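Side-chain contacts in tetrapyrrole methylase family protein (Chlorobaculum tepidum, PDB 3HH1), which probably transfers a methyl group from S-adenosyl-L-methionine to the 2'-O of a cytidine ribose in 16S rRNA, this chain being the N-terminal domain of the enzyme: residues L15-L18 and D19-T22; R24-N27 and T28-A32; S44-L47 and K48-I52; Q71-E74 and L75-G79; G89-A92 and I93-P96. All blocks are in the same frame, centred on the assembly; numbering follows the deposited sequence.

The five contacts follow one another in order along the chain of one alpha/beta domain with a parallel sheet. Interactions 1, 2 and 3 form a cluster: the 15-22 loop after strand 8-13, helix 23-31 and the end of helix 40-49 touch one another, with centres about 11 to 13 Å apart. Interaction 4, on helix 65-77, lies across the chain's centre from interactions 1 and 3, about 28 and 24 Å away between centres. Interaction 5, in the loop between strand 82-87 and helix 98-106, stands about 18 to 23 Å from all the others between centres and meets the second subunit. Thus 1 to 3 pack as one group, with 5 at the subunit interface.

Interaction 1 (L15-L18 and D19-T22); sequences LGNL and DDMT
The flat groups here are the Asp20 carboxylate and the peptide carbonyls of Asn17 and Leu18. Asp20 brings one carboxylate oxygen, OD2, to Asn17 CB at 4.0 Å, a packing contact at the surface. Each carbonyl is met over a face and not in its plane: Asp20 N stands 53° out of the Asn17 carbonyl plane, and Met21 N does the same over the Leu18 carbonyl. Both bonds, Asp20 N to Asn17 O and Met21 N to Leu18 O, measure 3.1 Å, and each spans three residues, the pattern of successive 3-10 turns.

Met21, present as selenomethionine, follows its own N-H back over the same acceptor. With CG anti to the carbonyl carbon (chi1 -70°), the chain runs past Leu18 O, which CG meets at 3.2 Å. The extended chi2 (-177°) then brings SE to 4.3 Å from Leu18 CD2, and a bend at chi3 turns CE toward Leu29. The two apolar chains lean on Phe50 and on Leu46 of helix 40-49, while Met21 also packs on Val26. Asp19 has its polar end engaged elsewhere, OD1 being hydrogen-bonded to His49 NE2.

The tight turn leads straight into helix 23-31, where Thr22 is the N-cap and its OG1 accepts from Ala25 N. Chemically, the contact divides its work: backbone bonds hold the turn's shape, the apolar pair joins it to two helices, and the carboxylate of Asp19 probably gains an electrostatic component if His49 is protonated.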
loop_
_atom_site.group_PDB
_atom_site.type_symbol
_atom_site.label_atom_id
_atom_site.label_comp_id
_atom_site.label_asym_id
_atom_site.label_seq_id
_atom_site.Cartn_x
_atom_site.Cartn_y
_atom_site.Cartn_z
ATOM N N LEU A 15 -15.342 -3.208 1.683
ATOM C CA LEU A 15 -16.175 -3.029 2.870
ATOM C C LEU A 15 -17.502 -3.810 2.751
ATOM O O LEU A 15 -18.006 -4.363 3.733
ATOM C CB LEU A 15 -16.447 -1.533 3.115
ATOM C CG LEU A 15 -17.116 -1.063 4.422
ATOM C CD1 LEU A 15 -18.636 -1.334 4.457
ATOM C CD2 LEU A 15 -16.417 -1.644 5.643
ATOM N N GLY A 16 -18.061 -3.855 1.551
ATOM C CA GLY A 16 -19.307 -4.587 1.318
ATOM C C GLY A 16 -19.146 -5.499 0.123
ATOM O O GLY A 16 -18.059 -5.591 -0.427
ATOM N N ASN A 17 -20.229 -6.165 -0.280
ATOM C CA ASN A 17 -20.196 -7.082 -1.417
ATOM C C ASN A 17 -18.973 -7.972 -1.327
ATOM O O ASN A 17 -18.251 -8.173 -2.304
ATOM C CB ASN A 17 -20.189 -6.330 -2.737
ATOM C CG ASN A 17 -21.545 -5.815 -3.108
ATOM O OD1 ASN A 17 -22.554 -6.191 -2.499
ATOM N ND2 ASN A 17 -21.593 -4.940 -4.116
ATOM N N LEU A 18 -18.766 -8.508 -0.129
ATOM C CA LEU A 18 -17.674 -9.422 0.111
ATOM C C LEU A 18 -17.710 -10.635 -0.811
ATOM O O LEU A 18 -16.676 -11.188 -1.119
ATOM C CB LEU A 18 -17.703 -9.903 1.550
ATOM C CG LEU A 18 -17.376 -8.835 2.591
ATOM C CD1 LEU A 18 -17.402 -9.442 3.975
ATOM C CD2 LEU A 18 -16.017 -8.187 2.293
ATOM N N ASP A 19 -18.906 -11.081 -1.197
ATOM C CA ASP A 19 -19.025 -12.298 -2.034
ATOM C C ASP A 19 -18.459 -12.092 -3.448
ATOM O O ASP A 19 -18.231 -13.081 -4.177
ATOM C CB ASP A 19 -20.471 -12.789 -2.080
ATOM C CG ASP A 19 -20.875 -13.576 -0.832
ATOM O OD1 ASP A 19 -20.006 -13.962 0.017
ATOM O OD2 ASP A 19 -22.071 -13.849 -0.720
ATOM N N ASP A 20 -18.186 -10.835 -3.830
ATOM C CA ASP A 20 -17.480 -10.578 -5.103
ATOM C C ASP A 20 -15.951 -10.738 -5.064
ATOM O O ASP A 20 -15.284 -10.646 -6.099
ATOM C CB ASP A 20 -17.859 -9.209 -5.672
ATOM C CG ASP A 20 -19.275 -9.206 -6.254
ATOM O OD1 ASP A 20 -19.781 -10.295 -6.615
ATOM O OD2 ASP A 20 -19.885 -8.121 -6.333
HETATM N N MSE A 21 -15.399 -10.987 -3.883
HETATM C CA MSE A 21 -13.986 -11.338 -3.774
HETATM C C MSE A 21 -13.717 -12.601 -4.550
HETATM O O MSE A 21 -14.590 -13.479 -4.626
HETATM C CB MSE A 21 -13.599 -11.565 -2.333
HETATM C CG MSE A 21 -13.606 -10.279 -1.548
HETATM SE SE MSE A 21 -12.995 -10.603 0.310
HETATM C CE MSE A 21 -11.337 -11.542 0.008
ATOM N N THR A 22 -12.514 -12.710 -5.108
ATOM C CA THR A 22 -12.181 -13.934 -5.836
ATOM C C THR A 22 -12.014 -15.140 -4.932
ATOM O O THR A 22 -11.586 -15.055 -3.754
ATOM C CB THR A 22 -10.916 -13.793 -6.703
ATOM O OG1 THR A 22 -9.787 -13.653 -5.833
ATOM C CG2 THR A 22 -11.004 -12.610 -7.677
#

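Interaction 2 (R24-N27 and T28-A32)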
loop_
_atom_site.group_PDB
_atom_site.type_symbol
_atom_site.label_atom_id
_atom_site.label_comp_id
_atom_site.label_asym_id
_atom_site.label_seq_id
_atom_site.Cartn_x
_atom_site.Cartn_y
_atom_site.Cartn_z
ATOM N N ARG A 24 -9.691 -17.242 -5.132
ATOM C CA ARG A 24 -8.275 -17.237 -4.758
ATOM C C ARG A 24 -8.037 -16.445 -3.503
ATOM O O ARG A 24 -7.308 -16.894 -2.629
ATOM C CB ARG A 24 -7.404 -16.681 -5.890
ATOM C CG ARG A 24 -5.908 -16.915 -5.650
ATOM C CD ARG A 24 -5.091 -16.009 -6.495
ATOM N NE ARG A 24 -5.480 -16.026 -7.908
ATOM C CZ ARG A 24 -4.860 -16.698 -8.879
ATOM N NH1 ARG A 24 -5.325 -16.617 -10.122
ATOM N NH2 ARG A 24 -3.797 -17.465 -8.625
ATOM N N ALA A 25 -8.636 -15.270 -3.408
ATOM C CA ALA A 25 -8.469 -14.423 -2.243
ATOM C C ALA A 25 -9.085 -15.016 -0.987
ATOM O O ALA A 25 -8.458 -15.030 0.079
ATOM C CB ALA A 25 -9.047 -13.005 -2.513
ATOM N N VAL A 26 -10.293 -15.557 -1.097
ATOM C CA VAL A 26 -10.954 -16.156 0.077
ATOM C C VAL A 26 -10.189 -17.418 0.514
ATOM O O VAL A 26 -10.000 -17.659 1.701
ATOM C CB VAL A 26 -12.461 -16.449 -0.230
ATOM C CG1 VAL A 26 -13.155 -17.129 0.941
ATOM C CG2 VAL A 26 -13.217 -15.139 -0.606
ATOM N N ASN A 27 -9.728 -18.190 -0.440
ATOM C CA ASN A 27 -9.032 -19.447 -0.137
ATOM C C ASN A 27 -7.709 -19.133 0.553
ATOM O O ASN A 27 -7.287 -19.860 1.448
ATOM C CB ASN A 27 -8.804 -20.228 -1.390
ATOM C CG ASN A 27 -8.521 -21.682 -1.139
ATOM O OD1 ASN A 27 -7.467 -22.168 -1.481
ATOM N ND2 ASN A 27 -9.465 -22.373 -0.553
ATOM N N THR A 28 -7.077 -18.052 0.117
ATOM C CA THR A 28 -5.842 -17.586 0.737
ATOM C C THR A 28 -6.045 -17.277 2.196
ATOM O O THR A 28 -5.259 -17.753 3.039
ATOM C CB THR A 28 -5.227 -16.393 0.006
ATOM O OG1 THR A 28 -4.939 -16.802 -1.348
ATOM C CG2 THR A 28 -3.905 -15.924 0.738
ATOM N N LEU A 29 -7.096 -16.532 2.512
ATOM C CA LEU A 29 -7.424 -16.210 3.886
ATOM C C LEU A 29 -7.815 -17.468 4.659
ATOM O O LEU A 29 -7.417 -17.641 5.813
ATOM C CB LEU A 29 -8.584 -15.239 3.945
ATOM C CG LEU A 29 -8.307 -13.878 3.294
ATOM C CD1 LEU A 29 -9.598 -13.062 3.336
ATOM C CD2 LEU A 29 -7.156 -13.096 3.887
ATOM N N ARG A 30 -8.585 -18.343 4.007
ATOM C CA ARG A 30 -9.087 -19.531 4.691
ATOM C C ARG A 30 -7.950 -20.423 5.215
ATOM O O ARG A 30 -8.053 -20.995 6.332
ATOM C CB ARG A 30 -10.025 -20.289 3.745
ATOM C CG ARG A 30 -10.760 -21.381 4.385
ATOM C CD ARG A 30 -11.672 -22.138 3.420
ATOM N NE ARG A 30 -12.632 -21.330 2.686
ATOM C CZ ARG A 30 -13.774 -20.842 3.173
ATOM N NH1 ARG A 30 -14.564 -20.149 2.376
ATOM N NH2 ARG A 30 -14.145 -21.034 4.430
ATOM N N ASN A 31 -6.900 -20.577 4.404
ATOM C CA ASN A 31 -5.818 -21.505 4.705
ATOM C C ASN A 31 -4.528 -20.910 5.212
ATOM O O ASN A 31 -3.536 -21.607 5.325
ATOM C CB ASN A 31 -5.554 -22.363 3.452
ATOM C CG ASN A 31 -6.822 -23.169 3.040
ATOM O OD1 ASN A 31 -7.633 -23.580 3.908
ATOM N ND2 ASN A 31 -6.987 -23.396 1.738
ATOM N N ALA A 32 -4.531 -19.608 5.507
ATOM C CA ALA A 32 -3.331 -18.928 5.975
ATOM C C ALA A 32 -2.925 -19.414 7.325
ATOM O O ALA A 32 -3.769 -19.762 8.130
ATOM C CB ALA A 32 -3.595 -17.382 6.041
HETATM O O HOH W 1 -12.335 -20.795 -0.009
#
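Arg24-Arg30 follow regular helical geometry, with N-H groups from Thr28 to Asn31 each bonded to the carbonyl four residues earlier; the shortest of these is Arg30 N to Val26 O, 2.8 Å. Thr28 adds a second bond to its own: OG1 donates to Arg24 O at 2.7 Å, while its N-H reaches the same oxygen from the other face of the carbonyl plane. This double grip follows from chi1 of -60°, which holds OG1 beside the backbone N and over the preceding turn. A valine here would probably leave Arg24 O without its hydroxyl donor and set an apolar methyl against that carbonyl.

Val26 CG1 approaches Arg30 NH1 at 3.6 Å, the two side chains crossing at a slant. Arg30 also donates NE to a water at the edge of its guanidinium, in plane, at 2.8 Å. The same water accepts a weak bond from Asn27 ND2, and Arg30 NH2 is bonded to Phe50 O. The amide planes of Asn27 and Asn31 stand 85° apart, nearly perpendicular.

Leu29 faces strands 8-13 and 82-87. Arg30 thus holds a water, weakly shared with Asn27, and ties to Phe50 O, which probably limits how far it can swing.

Interaction 3 (S44-L47 and K48-I52)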
loop_
_atom_site.group_PDB
_atom_site.type_symbol
_atom_site.label_atom_id
_atom_site.label_comp_id
_atom_site.label_asym_id
_atom_site.label_seq_id
_atom_site.Cartn_x
_atom_site.Cartn_y
_atom_site.Cartn_z
ATOM N N SER A 44 -12.722 -9.699 11.708
ATOM C CA SER A 44 -13.566 -10.762 12.258
ATOM C C SER A 44 -14.897 -10.875 11.505
ATOM O O SER A 44 -15.346 -11.968 11.233
ATOM C CB SER A 44 -13.839 -10.552 13.756
ATOM O OG SER A 44 -12.633 -10.711 14.470
ATOM N N ILE A 45 -15.498 -9.739 11.176
ATOM C CA ILE A 45 -16.716 -9.730 10.423
ATOM C C ILE A 45 -16.530 -10.418 9.063
ATOM O O ILE A 45 -17.345 -11.253 8.670
ATOM C CB ILE A 45 -17.246 -8.291 10.224
ATOM C CG1 ILE A 45 -17.735 -7.725 11.560
ATOM C CG2 ILE A 45 -18.371 -8.279 9.224
ATOM C CD1 ILE A 45 -17.983 -6.218 11.540
ATOM N N LEU A 46 -15.459 -10.076 8.366
ATOM C CA LEU A 46 -15.114 -10.727 7.084
ATOM C C LEU A 46 -14.948 -12.235 7.201
ATOM O O LEU A 46 -15.510 -12.986 6.429
ATOM C CB LEU A 46 -13.852 -10.096 6.485
ATOM C CG LEU A 46 -13.462 -10.584 5.068
ATOM C CD1 LEU A 46 -12.857 -9.438 4.267
ATOM C CD2 LEU A 46 -12.548 -11.772 5.177
ATOM N N LEU A 47 -14.160 -12.669 8.180
ATOM C CA LEU A 47 -13.942 -14.088 8.385
ATOM C C LEU A 47 -15.228 -14.842 8.710
ATOM O O LEU A 47 -15.462 -15.894 8.150
ATOM C CB LEU A 47 -12.878 -14.324 9.464
ATOM C CG LEU A 47 -11.496 -13.737 9.093
ATOM C CD1 LEU A 47 -10.505 -13.953 10.234
ATOM C CD2 LEU A 47 -10.903 -14.183 7.750
ATOM N N LYS A 48 -16.057 -14.299 9.597
ATOM C CA LYS A 48 -17.330 -14.890 9.929
ATOM C C LYS A 48 -18.180 -15.019 8.672
ATOM O O LYS A 48 -18.820 -16.035 8.464
ATOM C CB LYS A 48 -18.049 -14.054 10.975
ATOM C CG LYS A 48 -19.434 -14.578 11.370
ATOM C CD LYS A 48 -20.272 -13.522 12.094
ATOM C CE LYS A 48 -20.312 -13.709 13.599
ATOM N NZ LYS A 48 -21.382 -12.854 14.218
ATOM N N HIS A 49 -18.175 -13.991 7.830
ATOM C CA HIS A 49 -18.941 -14.026 6.592
ATOM C C HIS A 49 -18.620 -15.235 5.720
ATOM O O HIS A 49 -19.522 -15.822 5.096
ATOM C CB HIS A 49 -18.659 -12.761 5.792
ATOM C CG HIS A 49 -19.399 -12.680 4.501
ATOM N ND1 HIS A 49 -20.686 -12.199 4.414
ATOM C CD2 HIS A 49 -19.029 -13.000 3.242
ATOM C CE1 HIS A 49 -21.080 -12.230 3.150
ATOM N NE2 HIS A 49 -20.096 -12.730 2.424
ATOM N N PHE A 50 -17.343 -15.583 5.631
ATOM C CA PHE A 50 -16.935 -16.682 4.751
ATOM C C PHE A 50 -16.830 -18.007 5.498
ATOM O O PHE A 50 -16.358 -19.016 4.935
ATOM C CB PHE A 50 -15.624 -16.374 4.091
ATOM C CG PHE A 50 -15.700 -15.294 3.074
ATOM C CD1 PHE A 50 -16.448 -15.450 1.929
ATOM C CD2 PHE A 50 -14.969 -14.143 3.225
ATOM C CE1 PHE A 50 -16.510 -14.437 0.997
ATOM C CE2 PHE A 50 -15.006 -13.161 2.290
ATOM C CZ PHE A 50 -15.783 -13.316 1.157
ATOM N N GLY A 51 -17.246 -18.009 6.754
ATOM C CA GLY A 51 -17.177 -19.203 7.587
ATOM C C GLY A 51 -15.759 -19.686 7.851
ATOM O O GLY A 51 -15.499 -20.897 7.883
ATOM N N ILE A 52 -14.849 -18.740 8.048
ATOM C CA ILE A 52 -13.461 -19.025 8.352
ATOM C C ILE A 52 -13.380 -18.992 9.873
ATOM O O ILE A 52 -13.512 -17.940 10.503
ATOM C CB ILE A 52 -12.519 -18.038 7.610
ATOM C CG1 ILE A 52 -12.668 -18.245 6.086
ATOM C CG2 ILE A 52 -11.034 -18.136 8.104
ATOM C CD1 ILE A 52 -12.015 -17.144 5.204
#
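Leu46 meets Phe50 at the rim of the aromatic ring: CD2 lies in the ring plane, 3.9 Å from Phe50 CD2. Another approach to the same ring comes over a face, where His49 CD2 sits 3.6 Å above the plane of the Phe50 ring, over its centre. In return Phe50 CE1 lies at the edge of the imidazole, in its plane, which shows the two rings to be turned steeply against each other. Different first torsions make this possible, for His49 CG is anti to the backbone N (chi1 -180°) whereas Phe50 CG lies beside its own (chi1 -70°). The imidazole is further held by its NE2, bonded to Asp19. An alanine in place of Phe50 would probably leave Leu46 CD2 and His49 CD2 without their shared aromatic partner and open a gap beside Val26.

Just past this point helix 40-49 ends in a Schellman motif, within the beta-alpha-beta unit formed with strands 34-37 and 57-59. Gly51, with positive phi (64°), is its C-prime residue. Ile52 N bonds to Leu47 O at 2.9 Å, and Gly51 N to Lys48 O at 3.0 Å; Leu47 O also takes a weak bond from Phe50 N. The wrapped-back chain brings Ile52 against Leu47, the apolar contact usual in this motif. There both Ile52 CG2 and CD1 touch one methyl, Leu47 CD2, the first at 4.0 Å. The two side chains slant across one another; Leu47 goes on to Leu57 of strand 57-59, and Ile52 to Leu29 and Arg30 of helix 23-31.

Interaction 4 (Q71-E74 and L75-G79); sequences QVIE and LLEEG
Val72 and Leu76 make the buried, well-covered side of the contact. Their chains lie side by side and point the same way, Val72 CG1 meeting Leu76 CD1 at 3.9 Å. Leu76 CG also rests on the preceding turn, 3.3 Å from Val72 O. This pair faces inward: Val72 packs on Val58 and Ala36 of the sheet and on Met100 of helix 98-106, while Leu76 packs on Ala104.

The outer side is acidic and carries one aliphatic contact, Ile73 CG2 running alongside Glu77 CG at 3.9 Å with the carboxylate beyond it. Chi1 of -65° sets Glu77 CG 3.1 Å from Ile73 O, and the bend at chi2 (-76°) then turns the carboxylate. Glu78 CG lies 3.2 Å from Glu74 O; its chain too bends at chi2, whereas Glu74 extends beyond CG. Three carboxylates near a helix C-terminus would probably be unfavourable if buried, which fits their exposed positions.

Backbone bonds four residues apart run through both sides, as in Leu76 N to Val72 O at 3.0 Å. The helix then stops at Gly79, whose phi is 89° and whose N reaches Leu76 O at 2.9 Å: a Schellman ending on an amphipathic helix packed against a parallel alpha/beta sheet.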
loop_
_atom_site.group_PDB
_atom_site.type_symbol
_atom_site.label_atom_id
_atom_site.label_comp_id
_atom_site.label_asym_id
_atom_site.label_seq_id
_atom_site.Cartn_x
_atom_site.Cartn_y
_atom_site.Cartn_z
ATOM N N GLN A 71 5.868 -11.298 15.428
ATOM C CA GLN A 71 5.051 -12.494 15.251
ATOM C C GLN A 71 4.949 -12.916 13.787
ATOM O O GLN A 71 5.041 -14.119 13.479
ATOM C CB GLN A 71 3.643 -12.289 15.788
ATOM C CG GLN A 71 3.580 -12.235 17.298
ATOM C CD GLN A 71 2.172 -12.007 17.732
ATOM O OE1 GLN A 71 1.555 -12.879 18.293
ATOM N NE2 GLN A 71 1.623 -10.884 17.377
ATOM N N VAL A 72 4.762 -11.939 12.907
ATOM C CA VAL A 72 4.622 -12.220 11.475
ATOM C C VAL A 72 5.943 -12.715 10.909
ATOM O O VAL A 72 5.965 -13.732 10.197
ATOM C CB VAL A 72 4.123 -10.979 10.702
ATOM C CG1 VAL A 72 4.322 -11.113 9.157
ATOM C CG2 VAL A 72 2.670 -10.657 11.094
ATOM N N ILE A 73 7.041 -12.037 11.237
ATOM C CA ILE A 73 8.348 -12.454 10.729
ATOM C C ILE A 73 8.717 -13.836 11.228
ATOM O O ILE A 73 9.218 -14.651 10.453
ATOM C CB ILE A 73 9.492 -11.441 11.063
ATOM C CG1 ILE A 73 9.255 -10.071 10.395
ATOM C CG2 ILE A 73 10.901 -12.013 10.705
ATOM C CD1 ILE A 73 9.341 -10.036 8.910
ATOM N N GLU A 74 8.441 -14.131 12.499
ATOM C CA GLU A 74 8.730 -15.447 13.030
ATOM C C GLU A 74 7.934 -16.499 12.306
ATOM O O GLU A 74 8.478 -17.561 11.958
ATOM C CB GLU A 74 8.521 -15.495 14.540
ATOM C CG GLU A 74 9.616 -14.713 15.243
ATOM C CD GLU A 74 9.496 -14.668 16.754
ATOM O OE1 GLU A 74 8.532 -15.228 17.310
ATOM O OE2 GLU A 74 10.374 -14.036 17.392
ATOM N N LEU A 75 6.651 -16.244 12.060
ATOM C CA LEU A 75 5.825 -17.236 11.363
ATOM C C LEU A 75 6.335 -17.484 9.922
ATOM O O LEU A 75 6.431 -18.616 9.484
ATOM C CB LEU A 75 4.396 -16.795 11.362
ATOM C CG LEU A 75 3.249 -17.797 11.214
ATOM C CD1 LEU A 75 3.500 -19.195 11.823
ATOM C CD2 LEU A 75 2.026 -17.164 11.801
ATOM N N LEU A 76 6.678 -16.422 9.216
ATOM C CA LEU A 76 7.225 -16.531 7.847
ATOM C C LEU A 76 8.560 -17.288 7.827
ATOM O O LEU A 76 8.789 -18.174 6.989
ATOM C CB LEU A 76 7.398 -15.138 7.268
ATOM C CG LEU A 76 6.152 -14.309 6.930
ATOM C CD1 LEU A 76 6.533 -12.887 6.524
ATOM C CD2 LEU A 76 5.279 -15.007 5.863
ATOM N N GLU A 77 9.428 -16.982 8.783
ATOM C CA GLU A 77 10.712 -17.692 8.865
ATOM C C GLU A 77 10.515 -19.185 9.150
ATOM O O GLU A 77 11.331 -20.027 8.732
ATOM C CB GLU A 77 11.578 -17.099 9.965
ATOM C CG GLU A 77 12.034 -15.669 9.742
ATOM C CD GLU A 77 13.160 -15.553 8.744
ATOM O OE1 GLU A 77 13.673 -16.600 8.305
ATOM O OE2 GLU A 77 13.555 -14.404 8.397
ATOM N N GLU A 78 9.473 -19.513 9.915
ATOM C CA GLU A 78 9.135 -20.887 10.168
ATOM C C GLU A 78 8.417 -21.601 9.012
ATOM O O GLU A 78 8.031 -22.759 9.184
ATOM C CB GLU A 78 8.299 -21.009 11.449
ATOM C CG GLU A 78 9.037 -20.571 12.735
ATOM C CD GLU A 78 10.009 -21.600 13.244
ATOM O OE1 GLU A 78 10.338 -22.551 12.482
ATOM O OE2 GLU A 78 10.454 -21.460 14.419
ATOM N N GLY A 79 8.239 -20.935 7.870
ATOM C CA GLY A 79 7.705 -21.577 6.665
ATOM C C GLY A 79 6.191 -21.528 6.557
ATOM O O GLY A 79 5.623 -22.206 5.737
#

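Interaction 5 (G89-A92 and I93-P96); sequences GTPA and ISDP
Pro91 and Ser94 meet where the chain makes a tight 3-10 turn: Ser94 N bonds to Pro91 O at 3.1 Å, and Asp95 N to Ala92 O at 3.0 Å. Both N-H groups stand well above the plane of the carbonyl they use, by 57° and 59°.

The side chains take up three different conformations. Ser94 has OG anti to its carbonyl carbon in the conformer given (chi1 -54°), which places it beside the proline, 3.8 Å from Pro91 CB. In that conformer the hydroxyl is buried without a polar partner; a second conformer is modelled, leaving its detailed role doubtful. Ile93 is the unusual one, with CG1 in the crowded position between backbone N and carbonyl carbon. Its other branch, CG2, stays beside the N and comes to 4.1 Å from Ala92 C. Asp95 swings CG anti to the backbone N, and its CB lies 3.4 Å from Ala92 O while the carboxylate leads off from the turn. There OD1 accepts from Gly97 N, an Asx turn that spans Pro96 and leads into the next helix.

The segment forms the loop between strand 82-87 and helix 98-106 of this tetrapyrrole methylase domain, with Asp95 and Pro96 packing on Glu38 in the loop after strand 34-37. The remainder meets the second subunit: Gly89 bonds to it through the backbone, Ala92 packs on Ala92 of that subunit, and Pro91, Ile93 and Ser94 pack on its Val114, Thr86 and Val10, the last three residues belonging to strands 111-114, 82-87 and 8-13.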
loop_
_atom_site.group_PDB
_atom_site.type_symbol
_atom_site.label_atom_id
_atom_site.label_comp_id
_atom_site.label_asym_id
_atom_site.label_seq_id
_atom_site.Cartn_x
_atom_site.Cartn_y
_atom_site.Cartn_z
ATOM N N GLY A 89 -10.193 -0.135 -0.916
ATOM C CA GLY A 89 -10.339 1.200 -1.470
ATOM C C GLY A 89 -9.197 2.186 -1.269
ATOM O O GLY A 89 -9.215 3.269 -1.873
ATOM N N THR A 90 -8.233 1.873 -0.415
ATOM C CA THR A 90 -7.090 2.794 -0.251
ATOM C C THR A 90 -5.771 2.091 -0.573
ATOM O O THR A 90 -5.654 0.868 -0.467
ATOM C CB THR A 90 -7.001 3.483 1.153
ATOM O OG1 THR A 90 -7.275 2.522 2.174
ATOM C CG2 THR A 90 -7.961 4.697 1.273
ATOM N N PRO A 91 -4.755 2.874 -0.974
ATOM C CA PRO A 91 -3.473 2.275 -1.320
ATOM C C PRO A 91 -2.884 1.475 -0.158
ATOM O O PRO A 91 -2.940 1.897 0.991
ATOM C CB PRO A 91 -2.602 3.495 -1.672
ATOM C CG PRO A 91 -3.614 4.508 -2.122
ATOM C CD PRO A 91 -4.777 4.326 -1.225
ATOM N N ALA A 92 -2.331 0.313 -0.458
ATOM C CA ALA A 92 -1.808 -0.581 0.589
ATOM C C ALA A 92 -0.645 0.060 1.340
ATOM O O ALA A 92 -0.533 -0.062 2.563
ATOM C CB ALA A 92 -1.375 -1.934 -0.024
ATOM N N ILE A 93 0.206 0.796 0.627
ATOM C CA ILE A 93 1.347 1.393 1.309
ATOM C C ILE A 93 0.926 2.471 2.335
ATOM O O ILE A 93 1.748 2.884 3.125
ATOM C CB ILE A 93 2.407 1.934 0.354
ATOM C CG1 ILE A 93 1.833 3.038 -0.519
ATOM C CG2 ILE A 93 2.942 0.832 -0.540
ATOM C CD1 ILE A 93 2.904 3.672 -1.409
ATOM N N SER A 94 -0.333 2.920 2.295
ATOM C CA SER A 94 -0.835 3.871 3.282
ATOM C C SER A 94 -1.394 3.183 4.527
ATOM O O SER A 94 -1.441 3.804 5.583
ATOM C CB SER A 94 -1.914 4.750 2.656
ATOM O OG SER A 94 -1.411 5.343 1.485
ATOM N N ASP A 95 -1.787 1.912 4.412
ATOM C CA ASP A 95 -2.425 1.140 5.550
ATOM C C ASP A 95 -1.339 1.039 6.641
ATOM O O ASP A 95 -0.194 0.723 6.309
ATOM C CB ASP A 95 -2.911 -0.233 5.026
ATOM C CG ASP A 95 -3.742 -1.068 6.056
ATOM O OD1 ASP A 95 -3.192 -1.572 7.072
ATOM O OD2 ASP A 95 -4.963 -1.272 5.813
ATOM N N PRO A 96 -1.653 1.364 7.936
ATOM C CA PRO A 96 -0.558 1.340 8.953
ATOM C C PRO A 96 0.086 -0.058 9.023
ATOM O O PRO A 96 1.285 -0.180 9.303
ATOM C CB PRO A 96 -1.258 1.703 10.290
ATOM C CG PRO A 96 -2.588 2.329 9.877
ATOM C CD PRO A 96 -2.963 1.682 8.540
#